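Beta-glucuronidase (Dictyoglomus thermophilum, PDB 6XXW) probably hydrolyses beta-D-glucuronides, as expected of a family 2 glycoside hydrolase that joins two beta-rich domains to a TIM barrel. Local coordinates at residues 36-41 and 49-54; 212-217 and 236-241; 225-230 and 261-266; 503-508 and 548-553; 525-530 and 579-584. All blocks are in the same frame, centred on the assembly; numbering follows the deposited sequence. Where two conformers were deposited one is given.

In the fold
The five contacts sample the three parts of a family 2 glycoside hydrolase. Contact 1 is a hairpin in the sugar-binding domain, its centre about 35 Å from that of contact 4. Contacts 2 and 3 share the next domain, with centres about 10 Å apart, and they touch: V225 N probably bonds N238 O at 2.8 Å, while Y214 packs on V225. Contacts 4 and 5 belong to the TIM barrel, about 12 Å apart between centres, where M530 CE lies 3.2 Å from G507 O. A Tris molecule, probably from the crystallisation liquor, hydrogen-bonds E505 in contact 4 and so probably marks the barrel's pocket; contact 2 lies about 41 Å from contact 4, centre to centre.

Contact 1 of 5, residues 36-41 and 49-54; sequences SGVWEF and YILMPV
G37 to F41 pairs with I50 to V54 as an antiparallel beta hairpin in the sugar-binding domain. The backbone bonds come in three reciprocal couples, G37 with V54, W39 with M52 and F41 with I50; the longest are 2.9 Å, as from W39 N to M52 O.

The apolar contacts divide between two faces. On the face of V38 and L51, V38 CG1 meets L51 CB at 4.0 Å, and both residues, with P53, pack against a second subunit. On the other, V54 lays CG2 over the five-membered ring of W39, 3.7 Å from its centroid, while W39 NE1 bonds L35 O. An alanine in place of W39 would probably open a gap beneath V54 and leave L35 O without that donor.

The sulfur contact is Met-aromatic. M52 bends at chi2 and chi3 (67° and 62°), which folds its end back over F41: M52 SD stands 4.9 Å from the F41 ring centroid, and CE sits over the ring centre, 3.8 Å from the same point.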
# COMPACT_ATOMS: atom_id res chain seq x y z
N SER A 36 6.18 21.54 29.49
CA SER A 36 5.61 20.89 28.33
C SER A 36 4.10 20.75 28.49
O SER A 36 3.58 20.70 29.61
CB SER A 36 6.24 19.52 28.12
OG SER A 36 7.64 19.61 28.17
N GLY A 37 3.41 20.71 27.36
CA GLY A 37 1.96 20.61 27.37
C GLY A 37 1.39 21.45 26.25
O GLY A 37 2.03 21.56 25.20
N VAL A 38 0.25 22.09 26.46
CA VAL A 38 -0.40 22.88 25.42
C VAL A 38 -0.05 24.34 25.63
O VAL A 38 -0.34 24.91 26.68
CB VAL A 38 -1.93 22.67 25.44
CG1 VAL A 38 -2.59 23.52 24.36
CG2 VAL A 38 -2.27 21.21 25.26
N TRP A 39 0.54 24.97 24.61
CA TRP A 39 0.89 26.38 24.67
C TRP A 39 0.04 27.17 23.68
O TRP A 39 -0.56 26.61 22.77
CB TRP A 39 2.36 26.61 24.32
CG TRP A 39 3.39 26.11 25.30
CD1 TRP A 39 3.47 24.88 25.87
CD2 TRP A 39 4.52 26.84 25.76
NE1 TRP A 39 4.58 24.80 26.68
CE2 TRP A 39 5.24 26.00 26.63
CE3 TRP A 39 5.00 28.14 25.53
CZ2 TRP A 39 6.42 26.40 27.26
CZ3 TRP A 39 6.16 28.54 26.16
CH2 TRP A 39 6.85 27.68 27.03
N GLU A 40 0.02 28.49 23.83
CA GLU A 40 -0.55 29.31 22.78
C GLU A 40 0.55 29.65 21.78
O GLU A 40 1.73 29.72 22.13
CB GLU A 40 -1.18 30.58 23.36
CG GLU A 40 -2.49 30.30 24.08
CD GLU A 40 -3.16 31.55 24.61
OE1 GLU A 40 -2.88 31.92 25.76
OE2 GLU A 40 -3.99 32.15 23.90
N PHE A 41 0.16 29.86 20.52
CA PHE A 41 1.11 29.94 19.41
C PHE A 41 0.58 30.91 18.37
O PHE A 41 -0.62 30.91 18.07
CB PHE A 41 1.32 28.53 18.81
CG PHE A 41 2.16 28.48 17.55
CD1 PHE A 41 1.61 28.75 16.30
CD2 PHE A 41 3.48 28.05 17.61
CE1 PHE A 41 2.39 28.68 15.14
CE2 PHE A 41 4.26 27.96 16.45
CZ PHE A 41 3.71 28.27 15.22
N TYR A 49 -4.01 33.74 18.47
CA TYR A 49 -3.27 32.55 18.84
C TYR A 49 -4.04 31.29 18.43
O TYR A 49 -5.26 31.30 18.33
CB TYR A 49 -3.02 32.49 20.35
CG TYR A 49 -2.01 33.49 20.89
CD1 TYR A 49 -0.66 33.18 20.93
CD2 TYR A 49 -2.41 34.73 21.38
CE1 TYR A 49 0.27 34.08 21.44
CE2 TYR A 49 -1.49 35.64 21.88
CZ TYR A 49 -0.15 35.31 21.91
OH TYR A 49 0.77 36.20 22.40
N ILE A 50 -3.30 30.21 18.19
CA ILE A 50 -3.89 28.87 18.12
C ILE A 50 -3.26 28.04 19.23
O ILE A 50 -2.36 28.52 19.93
CB ILE A 50 -3.69 28.21 16.74
CG1 ILE A 50 -2.20 28.14 16.39
CG2 ILE A 50 -4.45 28.95 15.64
CD1 ILE A 50 -1.92 27.32 15.12
N LEU A 51 -3.70 26.80 19.40
CA LEU A 51 -3.07 25.91 20.36
C LEU A 51 -1.97 25.09 19.70
O LEU A 51 -2.10 24.67 18.55
CB LEU A 51 -4.10 24.97 20.99
CG LEU A 51 -5.22 25.70 21.76
CD1 LEU A 51 -6.19 24.69 22.37
CD2 LEU A 51 -4.63 26.61 22.83
N MET A 52 -0.89 24.85 20.45
CA MET A 52 0.25 24.12 19.91
C MET A 52 0.91 23.28 20.99
O MET A 52 1.32 23.82 22.03
CB MET A 52 1.26 25.10 19.30
CG MET A 52 2.40 24.44 18.52
SD MET A 52 1.86 23.64 16.99
CE MET A 52 1.18 25.01 16.05
N PRO A 53 1.06 21.97 20.79
CA PRO A 53 1.77 21.15 21.78
C PRO A 53 3.26 21.47 21.83
O PRO A 53 3.88 21.84 20.83
CB PRO A 53 1.52 19.72 21.30
CG PRO A 53 1.44 19.86 19.79
CD PRO A 53 0.71 21.20 19.58
N VAL A 54 3.83 21.34 23.02
CA VAL A 54 5.27 21.49 23.25
C VAL A 54 5.72 20.32 24.11
O VAL A 54 5.13 20.08 25.18
CB VAL A 54 5.58 22.84 23.92
CG1 VAL A 54 7.05 22.91 24.37
CG2 VAL A 54 5.27 24.00 22.97

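Contact 2 of 5, residues 212-217 and 236-241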
# COMPACT_ATOMS: atom_id res chain seq x y z
N VAL A 212 37.56 6.24 38.45
CA VAL A 212 36.66 7.28 37.99
C VAL A 212 37.25 8.58 38.50
O VAL A 212 37.19 8.87 39.70
CB VAL A 212 35.23 7.06 38.49
CG1 VAL A 212 34.35 8.22 38.09
CG2 VAL A 212 34.67 5.75 37.95
N LYS A 213 37.85 9.35 37.60
CA LYS A 213 38.45 10.63 37.96
C LYS A 213 37.45 11.75 37.73
O LYS A 213 36.73 11.75 36.73
CB LYS A 213 39.72 10.89 37.16
CG LYS A 213 40.80 9.84 37.37
CD LYS A 213 41.96 10.05 36.39
CE LYS A 213 43.22 9.33 36.84
NZ LYS A 213 44.42 9.80 36.09
N TYR A 214 37.38 12.70 38.66
CA TYR A 214 36.33 13.70 38.57
C TYR A 214 36.85 15.06 38.98
O TYR A 214 37.81 15.19 39.75
CB TYR A 214 35.10 13.32 39.42
CG TYR A 214 35.32 13.47 40.92
CD1 TYR A 214 35.08 14.69 41.56
CD2 TYR A 214 35.76 12.39 41.68
CE1 TYR A 214 35.29 14.83 42.95
CE2 TYR A 214 35.97 12.52 43.06
CZ TYR A 214 35.74 13.74 43.68
OH TYR A 214 35.95 13.87 45.04
N SER A 215 36.20 16.08 38.44
CA SER A 215 36.37 17.47 38.81
C SER A 215 35.00 18.12 38.81
O SER A 215 34.19 17.84 37.92
CB SER A 215 37.32 18.19 37.84
OG SER A 215 37.96 19.26 38.50
N ILE A 216 34.74 18.97 39.79
CA ILE A 216 33.44 19.61 39.95
C ILE A 216 33.61 21.11 39.77
O ILE A 216 34.58 21.70 40.25
CB ILE A 216 32.82 19.30 41.34
CG1 ILE A 216 32.54 17.81 41.47
CG2 ILE A 216 31.53 20.09 41.54
CD1 ILE A 216 32.44 17.33 42.92
N GLU A 217 32.65 21.73 39.08
CA GLU A 217 32.62 23.18 38.90
C GLU A 217 31.57 23.77 39.84
O GLU A 217 30.39 23.41 39.76
CB GLU A 217 32.31 23.54 37.45
N ALA A 236 32.79 3.17 46.31
CA ALA A 236 33.89 4.12 46.38
C ALA A 236 33.37 5.45 46.91
O ALA A 236 32.19 5.78 46.77
CB ALA A 236 34.57 4.33 45.02
N GLU A 237 34.27 6.21 47.52
CA GLU A 237 33.90 7.50 48.10
C GLU A 237 35.13 8.39 48.12
O GLU A 237 36.26 7.90 48.17
CB GLU A 237 33.32 7.36 49.52
CG GLU A 237 34.34 6.96 50.62
CD GLU A 237 35.24 8.12 51.09
OE1 GLU A 237 34.75 9.26 51.21
OE2 GLU A 237 36.45 7.87 51.31
N ASN A 238 34.89 9.69 48.10
CA ASN A 238 36.00 10.64 48.19
C ASN A 238 35.47 11.98 48.66
O ASN A 238 34.39 12.41 48.26
CB ASN A 238 36.71 10.82 46.84
CG ASN A 238 38.08 11.48 46.99
OD1 ASN A 238 38.95 10.96 47.69
ND2 ASN A 238 38.26 12.63 46.36
N PHE A 239 36.24 12.62 49.54
CA PHE A 239 36.02 14.01 49.91
C PHE A 239 36.96 14.87 49.09
O PHE A 239 38.18 14.68 49.14
CB PHE A 239 36.25 14.23 51.41
CG PHE A 239 35.27 13.51 52.28
CD1 PHE A 239 33.98 13.99 52.42
CD2 PHE A 239 35.64 12.37 52.97
CE1 PHE A 239 33.07 13.32 53.23
CE2 PHE A 239 34.74 11.70 53.78
CZ PHE A 239 33.45 12.18 53.91
N GLY A 240 36.40 15.79 48.31
CA GLY A 240 37.21 16.64 47.47
C GLY A 240 36.47 17.13 46.24
O GLY A 240 35.67 16.39 45.65
N LYS A 241 36.73 18.39 45.88
CA LYS A 241 36.14 18.99 44.68
C LYS A 241 36.68 18.34 43.41
O LYS A 241 36.01 18.34 42.37
CB LYS A 241 36.42 20.49 44.67
CG LYS A 241 35.63 21.31 43.67
CD LYS A 241 35.87 22.81 43.89
CE LYS A 241 34.95 23.66 43.03
NZ LYS A 241 35.07 25.13 43.30
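In the second beta-rich domain, where the chain leaves one sheet for another, Y214 spans the divide to N238 and G240. Its hydroxyl works both ways. Y214 OH donates to G240 O at 2.6 Å, the acceptor lying at the edge of the phenol in the ring plane, and accepts from N238 ND2 at 2.9 Å. That second bond is nearly straight (169° at the hydrogen) and lies in the plane of the asparagine amide, which stands 71° from the phenol. With chi1 at 73°, CG of Y214 sits between the backbone N and the carbonyl carbon, and the ring is carried across towards 236-241.

The fold is a two-sheet beta sandwich. Strand 209-217 belongs to a three-stranded sheet and strand 234-239 to a five-stranded one, and G240 and K241 form the link by which the chain passes from the second into the first. The backbone of G240 would jam any CB against the preceding carbonyl.

Beyond the link, I216 N bonds K241 O at 2.9 Å. The extended K241 side chain then runs beside the strand, K241 CE passing 3.4 Å from I216 O, and its ammonium reaches S218 O, G220 O and N221 OD1.

Contact 3 of 5, residues 225-230 and 261-266; sequences VILRDK and YNLEIK
R228 and E264 form a salt bridge on one face of an antiparallel strand pair, with NH1 of the arginine 2.7 Å from OE1 of the glutamate. The carboxylate oxygen lies close to the guanidinium plane, whereas the arginine approaches OE1 from above the carboxylate plane, the two groups being turned 42° apart. Two waters extend the network in the guanidinium plane. One accepts from R228 NH2 and donates to E264 OE1; the other accepts from R228 NH1 and donates to N262 O and to N262 OD1, the latter at 2.7 Å. Outside the pair, OE1 has a second salt-bridge partner in R277, and N262 ND2 is taken by D279.

Beneath this lies regular backbone pairing, I226 with E264 and R228 with N262 each exchanging two bonds. The bond from E264 N to I226 O, 2.8 Å long, is almost linear at 176°. I226 also supports the charged group, its CG2 lying 4.2 Å from the R228 guanidinium plane, over its centre.

The opposite face carries the aliphatic side chains of V225, L227, L263 and I265. V225 CG1 presses on L263 CD1 at 3.5 Å, tighter than ordinary van der Waals contact, and at the neighbouring Y261, L227 CD1 rests on Y261 CB at 3.8 Å. The aliphatic groups look into the beta sandwich, where V225 meets Y214 and L263 meets F199. The sheet is thus two-faced: hydrocarbon fills the core, while on the other side E264 OE1, shared by two arginines, is likely to be strongly stabilised as an anion.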
# COMPACT_ATOMS: atom_id res chain seq x y z
N VAL A 225 31.71 12.75 47.47
CA VAL A 225 31.32 12.07 46.24
C VAL A 225 31.29 10.58 46.52
O VAL A 225 32.24 10.04 47.10
CB VAL A 225 32.29 12.39 45.08
CG1 VAL A 225 31.94 11.58 43.86
CG2 VAL A 225 32.29 13.89 44.78
N ILE A 226 30.21 9.93 46.13
CA ILE A 226 29.99 8.52 46.40
C ILE A 226 29.60 7.84 45.10
O ILE A 226 28.86 8.40 44.30
CB ILE A 226 28.89 8.31 47.47
CG1 ILE A 226 29.36 8.86 48.82
CG2 ILE A 226 28.50 6.85 47.59
CD1 ILE A 226 28.23 9.42 49.64
N LEU A 227 30.10 6.62 44.90
CA LEU A 227 29.76 5.81 43.75
C LEU A 227 29.07 4.55 44.25
O LEU A 227 29.57 3.88 45.17
CB LEU A 227 31.01 5.46 42.96
CG LEU A 227 30.79 4.94 41.54
CD1 LEU A 227 30.29 6.07 40.66
CD2 LEU A 227 32.08 4.39 41.03
N ARG A 228 27.91 4.23 43.66
CA ARG A 228 27.12 3.07 44.03
C ARG A 228 26.95 2.15 42.84
O ARG A 228 26.83 2.61 41.70
CB ARG A 228 25.73 3.49 44.54
CG ARG A 228 25.74 4.12 45.90
CD ARG A 228 24.33 4.53 46.27
NE ARG A 228 24.29 4.98 47.66
CZ ARG A 228 24.27 6.26 48.01
NH1 ARG A 228 24.30 7.20 47.08
NH2 ARG A 228 24.22 6.58 49.29
N ASP A 229 26.92 0.84 43.11
CA ASP A 229 26.71 -0.14 42.05
C ASP A 229 25.21 -0.30 41.80
O ASP A 229 24.38 0.45 42.32
CB ASP A 229 27.43 -1.45 42.39
CG ASP A 229 26.81 -2.21 43.57
OD1 ASP A 229 25.71 -1.86 44.05
OD2 ASP A 229 27.44 -3.19 44.03
N LYS A 230 24.86 -1.32 41.00
CA LYS A 230 23.48 -1.56 40.61
C LYS A 230 22.57 -1.81 41.80
O LYS A 230 21.38 -1.48 41.76
CB LYS A 230 23.41 -2.76 39.66
CG LYS A 230 23.98 -4.05 40.28
CD LYS A 230 24.00 -5.24 39.31
CE LYS A 230 25.16 -6.19 39.65
NZ LYS A 230 25.17 -7.43 38.81
N TYR A 261 27.09 2.60 37.04
CA TYR A 261 27.25 2.99 38.44
C TYR A 261 26.59 4.36 38.62
O TYR A 261 26.53 5.16 37.69
CB TYR A 261 28.73 3.09 38.81
CG TYR A 261 29.48 1.78 38.83
CD1 TYR A 261 29.95 1.20 37.66
CD2 TYR A 261 29.72 1.10 40.03
CE1 TYR A 261 30.64 -0.01 37.67
CE2 TYR A 261 30.40 -0.10 40.05
CZ TYR A 261 30.86 -0.65 38.86
OH TYR A 261 31.55 -1.85 38.87
N ASN A 262 26.11 4.63 39.83
CA ASN A 262 25.47 5.91 40.10
C ASN A 262 26.44 6.79 40.88
O ASN A 262 26.89 6.42 41.97
CB ASN A 262 24.17 5.76 40.88
CG ASN A 262 23.39 7.06 40.95
OD1 ASN A 262 23.46 7.80 41.95
ND2 ASN A 262 22.67 7.38 39.87
N LEU A 263 26.77 7.94 40.31
CA LEU A 263 27.66 8.90 40.93
C LEU A 263 26.82 9.92 41.68
O LEU A 263 25.96 10.57 41.07
CB LEU A 263 28.53 9.58 39.88
CG LEU A 263 29.55 10.60 40.37
CD1 LEU A 263 30.65 9.90 41.13
CD2 LEU A 263 30.12 11.36 39.17
N GLU A 264 27.05 10.06 42.98
CA GLU A 264 26.36 11.05 43.80
C GLU A 264 27.34 12.11 44.28
O GLU A 264 28.37 11.79 44.89
CB GLU A 264 25.68 10.39 45.00
CG GLU A 264 24.95 11.39 45.89
CD GLU A 264 24.48 10.77 47.21
OE1 GLU A 264 23.66 9.83 47.17
OE2 GLU A 264 24.94 11.23 48.27
N ILE A 265 27.02 13.37 44.00
CA ILE A 265 27.85 14.51 44.38
C ILE A 265 27.07 15.33 45.39
O ILE A 265 25.95 15.77 45.11
CB ILE A 265 28.25 15.37 43.17
CG1 ILE A 265 29.07 14.56 42.17
CG2 ILE A 265 29.00 16.63 43.62
CD1 ILE A 265 29.15 15.21 40.79
N LYS A 266 27.68 15.58 46.55
CA LYS A 266 27.02 16.31 47.62
C LYS A 266 27.90 17.49 48.01
O LYS A 266 29.02 17.31 48.49
CB LYS A 266 26.76 15.40 48.83
O HOH W 1 25.06 6.87 43.98
O HOH W 2 23.92 9.08 49.92

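Contact 4 of 5, residues 503-508 and 548-553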
# COMPACT_ATOMS: atom_id res chain seq x y z
N LEU A 503 31.70 1.82 6.95
CA LEU A 503 30.77 2.16 5.88
C LEU A 503 29.58 2.82 6.56
O LEU A 503 28.67 2.14 7.04
CB LEU A 503 30.36 0.93 5.06
CG LEU A 503 29.48 1.20 3.84
CD1 LEU A 503 30.21 2.05 2.84
CD2 LEU A 503 29.01 -0.10 3.18
N SER A 504 29.60 4.16 6.62
CA SER A 504 28.69 4.90 7.48
C SER A 504 27.30 5.12 6.88
O SER A 504 26.38 5.49 7.63
CB SER A 504 29.31 6.25 7.86
OG SER A 504 29.84 6.91 6.73
N GLU A 505 27.13 4.92 5.58
CA GLU A 505 25.81 4.96 4.97
C GLU A 505 25.81 4.10 3.72
O GLU A 505 26.78 4.10 2.96
CB GLU A 505 25.38 6.37 4.55
CG GLU A 505 25.03 7.32 5.67
CD GLU A 505 24.45 8.63 5.15
OE1 GLU A 505 23.92 8.64 4.01
OE2 GLU A 505 24.51 9.64 5.88
N PHE A 506 24.70 3.41 3.50
CA PHE A 506 24.39 2.75 2.24
C PHE A 506 22.96 2.26 2.36
O PHE A 506 22.50 1.94 3.46
CB PHE A 506 25.36 1.59 1.93
CG PHE A 506 25.36 0.46 2.94
CD1 PHE A 506 25.85 0.65 4.22
CD2 PHE A 506 24.89 -0.81 2.58
CE1 PHE A 506 25.87 -0.38 5.14
CE2 PHE A 506 24.90 -1.86 3.48
CZ PHE A 506 25.39 -1.66 4.77
N GLY A 507 22.26 2.25 1.24
CA GLY A 507 20.87 1.85 1.26
C GLY A 507 20.15 2.32 0.02
O GLY A 507 20.74 2.93 -0.88
N ALA A 508 18.85 2.00 -0.01
CA ALA A 508 17.99 2.23 -1.16
C ALA A 508 16.60 2.59 -0.67
O ALA A 508 16.16 2.06 0.36
CB ALA A 508 17.94 0.97 -2.05
N HIS A 548 26.87 0.81 8.92
CA HIS A 548 25.69 1.56 9.32
C HIS A 548 24.82 1.74 8.08
O HIS A 548 25.23 2.40 7.11
CB HIS A 548 26.06 2.91 9.94
CG HIS A 548 26.35 2.85 11.41
ND1 HIS A 548 26.51 3.98 12.19
CD2 HIS A 548 26.51 1.79 12.25
CE1 HIS A 548 26.75 3.62 13.44
NE2 HIS A 548 26.76 2.30 13.51
N ILE A 549 23.64 1.16 8.11
CA ILE A 549 22.69 1.29 7.01
C ILE A 549 21.96 2.62 7.14
O ILE A 549 21.61 3.05 8.24
CB ILE A 549 21.71 0.09 7.00
CG1 ILE A 549 22.41 -1.20 6.55
CG2 ILE A 549 20.52 0.35 6.05
CD1 ILE A 549 23.30 -1.89 7.60
N TRP A 550 21.76 3.30 6.02
CA TRP A 550 20.88 4.46 5.94
C TRP A 550 19.53 4.00 5.41
O TRP A 550 19.46 3.51 4.28
CB TRP A 550 21.46 5.50 4.98
CG TRP A 550 20.73 6.78 5.02
CD1 TRP A 550 19.78 7.22 4.14
CD2 TRP A 550 20.86 7.79 6.01
NE1 TRP A 550 19.32 8.46 4.53
CE2 TRP A 550 19.97 8.83 5.68
CE3 TRP A 550 21.66 7.91 7.15
CZ2 TRP A 550 19.86 10.00 6.45
CZ3 TRP A 550 21.55 9.08 7.92
CH2 TRP A 550 20.66 10.09 7.57
N ASN A 551 18.45 4.17 6.19
CA ASN A 551 18.38 4.84 7.51
C ASN A 551 17.66 3.87 8.44
O ASN A 551 17.11 2.88 7.97
CB ASN A 551 17.60 6.16 7.42
CG ASN A 551 17.60 6.97 8.72
OD1 ASN A 551 16.84 6.69 9.66
ND2 ASN A 551 18.44 8.00 8.77
N PHE A 552 17.66 4.16 9.74
CA PHE A 552 16.83 3.41 10.68
C PHE A 552 15.37 3.39 10.22
O PHE A 552 14.74 2.33 10.14
CB PHE A 552 16.95 4.00 12.09
CG PHE A 552 16.06 3.34 13.13
CD1 PHE A 552 16.40 2.12 13.69
CD2 PHE A 552 14.90 3.97 13.57
CE1 PHE A 552 15.59 1.51 14.66
CE2 PHE A 552 14.07 3.38 14.53
CZ PHE A 552 14.43 2.15 15.08
N ALA A 553 14.81 4.56 9.90
CA ALA A 553 13.39 4.63 9.55
C ALA A 553 13.13 5.72 8.51
O ALA A 553 13.84 6.72 8.45
CB ALA A 553 12.53 4.90 10.79
O HOH W 3 26.28 6.21 10.36
O HOH W 4 18.01 1.55 3.02
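E505 and W550 make the tight part of this contact between neighbouring parallel strands of the TIM barrel. The carboxylate lies nearly flat over the indole, the planes 17° apart and E505 CD 3.5 Å from W550 CE3. N551 ND2 covers the opposite face of the W550 indole at 3.2 Å from its plane; the peptide joining W550 to N551 is cis, which probably helps to bring the amide there. Packing is close behind the strands too: F506 CZ meets I549 CG1 at 3.5 Å, and a side chain on G507 would run into W550 O.

The looser part is held by few backbone bonds and by water. H548 N bonds L503 O at 2.9 Å, and W550 N reaches F506 O at 3.0 Å from above the carbonyl plane. Near the start of the pair, one water donates to S504 O at 2.8 Å and hydrogen-bonds H548 ND1, whose imidazole is anchored at NE2 by S336. Further on, a second water lies between W550 O and A508 N.

Replacing E505 by an alanine would probably uncover one face of the W550 indole and leave R338 and Y469 without their carboxylate partner. With R338 on OE2, Y469 on OE1 and the indole along its face, the carboxylate is fixed in rotation at the end of its strand; bonded also to Tris, it lines a pocket consistent with the active site of a family 2 hydrolase.

Contact 5 of 5, residues 525-530 and 579-584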
# COMPACT_ATOMS: atom_id res chain seq x y z
N GLU A 525 12.69 -5.75 -2.25
CA GLU A 525 13.70 -6.69 -2.71
C GLU A 525 14.99 -5.97 -3.08
O GLU A 525 16.09 -6.43 -2.74
CB GLU A 525 13.18 -7.49 -3.90
CG GLU A 525 12.25 -8.64 -3.51
CD GLU A 525 10.85 -8.16 -3.17
OE1 GLU A 525 10.54 -6.97 -3.43
OE2 GLU A 525 10.06 -8.97 -2.64
N TYR A 526 14.89 -4.85 -3.80
CA TYR A 526 16.09 -4.16 -4.23
C TYR A 526 16.86 -3.64 -3.03
O TYR A 526 18.09 -3.75 -2.98
CB TYR A 526 15.73 -3.01 -5.18
CG TYR A 526 16.93 -2.50 -5.96
CD1 TYR A 526 17.80 -1.56 -5.40
CD2 TYR A 526 17.21 -2.97 -7.24
CE1 TYR A 526 18.90 -1.09 -6.09
CE2 TYR A 526 18.31 -2.51 -7.95
CZ TYR A 526 19.15 -1.57 -7.37
OH TYR A 526 20.25 -1.10 -8.05
N GLN A 527 16.15 -3.09 -2.05
CA GLN A 527 16.81 -2.60 -0.84
C GLN A 527 17.58 -3.73 -0.15
O GLN A 527 18.74 -3.56 0.23
CB GLN A 527 15.78 -1.96 0.10
CG GLN A 527 16.35 -1.56 1.47
CD GLN A 527 15.26 -1.11 2.43
OE1 GLN A 527 14.17 -1.66 2.45
NE2 GLN A 527 15.57 -0.11 3.25
N GLN A 528 16.94 -4.90 0.01
CA GLN A 528 17.61 -6.02 0.67
C GLN A 528 18.80 -6.54 -0.14
O GLN A 528 19.85 -6.83 0.42
CB GLN A 528 16.61 -7.16 0.94
CG GLN A 528 17.26 -8.48 1.40
CD GLN A 528 16.27 -9.47 2.01
OE1 GLN A 528 15.58 -9.16 2.98
NE2 GLN A 528 16.20 -10.67 1.43
N GLU A 529 18.64 -6.67 -1.47
CA GLU A 529 19.74 -7.21 -2.27
C GLU A 529 20.93 -6.26 -2.28
O GLU A 529 22.08 -6.69 -2.15
CB GLU A 529 19.27 -7.49 -3.69
CG GLU A 529 20.29 -8.22 -4.56
CD GLU A 529 20.56 -9.65 -4.09
OE1 GLU A 529 19.68 -10.26 -3.45
OE2 GLU A 529 21.67 -10.15 -4.36
N MET A 530 20.67 -4.96 -2.42
CA MET A 530 21.75 -3.99 -2.38
C MET A 530 22.51 -4.08 -1.05
O MET A 530 23.74 -4.19 -1.03
CB MET A 530 21.19 -2.58 -2.58
CG MET A 530 22.23 -1.49 -2.39
SD MET A 530 21.51 0.16 -2.52
CE MET A 530 22.99 1.18 -2.35
N LYS A 579 10.68 -3.47 7.42
CA LYS A 579 10.62 -3.90 6.03
C LYS A 579 11.36 -5.23 5.89
O LYS A 579 11.97 -5.73 6.84
CB LYS A 579 11.20 -2.83 5.10
CG LYS A 579 10.42 -1.52 5.16
CD LYS A 579 11.06 -0.48 4.22
CE LYS A 579 10.61 0.93 4.59
NZ LYS A 579 11.36 1.99 3.83
N MET A 580 11.33 -5.80 4.68
CA MET A 580 11.98 -7.09 4.44
C MET A 580 13.44 -7.09 4.92
O MET A 580 13.87 -8.02 5.62
CB MET A 580 11.90 -7.44 2.96
CG MET A 580 12.25 -8.88 2.66
SD MET A 580 12.15 -9.21 0.89
CE MET A 580 10.61 -8.39 0.54
N VAL A 581 14.20 -6.05 4.57
CA VAL A 581 15.63 -6.06 4.89
C VAL A 581 15.89 -6.02 6.39
O VAL A 581 16.97 -6.44 6.83
CB VAL A 581 16.36 -4.90 4.19
CG1 VAL A 581 16.00 -3.59 4.82
CG2 VAL A 581 17.88 -5.12 4.22
N ALA A 582 14.95 -5.53 7.21
CA ALA A 582 15.11 -5.61 8.66
C ALA A 582 15.33 -7.05 9.11
O ALA A 582 16.13 -7.31 10.01
CB ALA A 582 13.89 -5.02 9.37
N HIS A 583 14.61 -7.99 8.50
CA HIS A 583 14.79 -9.39 8.88
C HIS A 583 16.11 -9.95 8.38
O HIS A 583 16.73 -10.77 9.08
CB HIS A 583 13.59 -10.19 8.38
CG HIS A 583 12.29 -9.59 8.80
ND1 HIS A 583 11.79 -9.74 10.08
CD2 HIS A 583 11.44 -8.77 8.15
CE1 HIS A 583 10.65 -9.08 10.18
NE2 HIS A 583 10.42 -8.48 9.02
N PHE A 584 16.58 -9.53 7.20
CA PHE A 584 17.92 -9.92 6.77
C PHE A 584 18.97 -9.44 7.77
O PHE A 584 19.87 -10.19 8.17
CB PHE A 584 18.23 -9.36 5.38
CG PHE A 584 19.69 -9.44 5.01
CD1 PHE A 584 20.23 -10.62 4.52
CD2 PHE A 584 20.54 -8.36 5.19
CE1 PHE A 584 21.59 -10.71 4.20
CE2 PHE A 584 21.89 -8.44 4.89
CZ PHE A 584 22.41 -9.62 4.39
O HOH W 5 13.59 -4.29 2.25
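V581 seats itself against Q527 and Q528, and van der Waals packing, much of it against the long glutamine side chains, supplies much of this contact. V581 CG1 meets Q527 CD at 3.5 Å, and V581 CG2 lies 3.7 Å from Q528 CA. With chi1 of V581 at 72°, CG1 lies between the backbone N and the carbonyl carbon, on the Q527 side, and CG2 is anti to that N, against Q528. F584 CB crosses the Q528 side chain at a slant. M580, bent only at its last torsion, brings M580 CE to within 3.3 Å of E525 OE2.

These are neighbouring helices on the outside of the TIM barrel, 524-538 and 580-591, whose segments run in nearly the same direction, 26° apart, with axes 8.9 Å from each other. The first connects strands 501-505 and 544-550 in a beta-alpha-beta unit.

Polar joining is indirect. A water donates to Q527 OE1 at 2.7 Å and accepts from V581 N at 3.0 Å, taking up a backbone N-H near the start of the second helix. Q527 NE2 in turn is held by G570 O, and K579 NZ by a salt bridge to D554.

At the subunit boundary, E525 OE2 is hydrogen-bonded to H515 ND1 of its own chain and also to H583 NE2 of the third subunit, which packs on M580 as well.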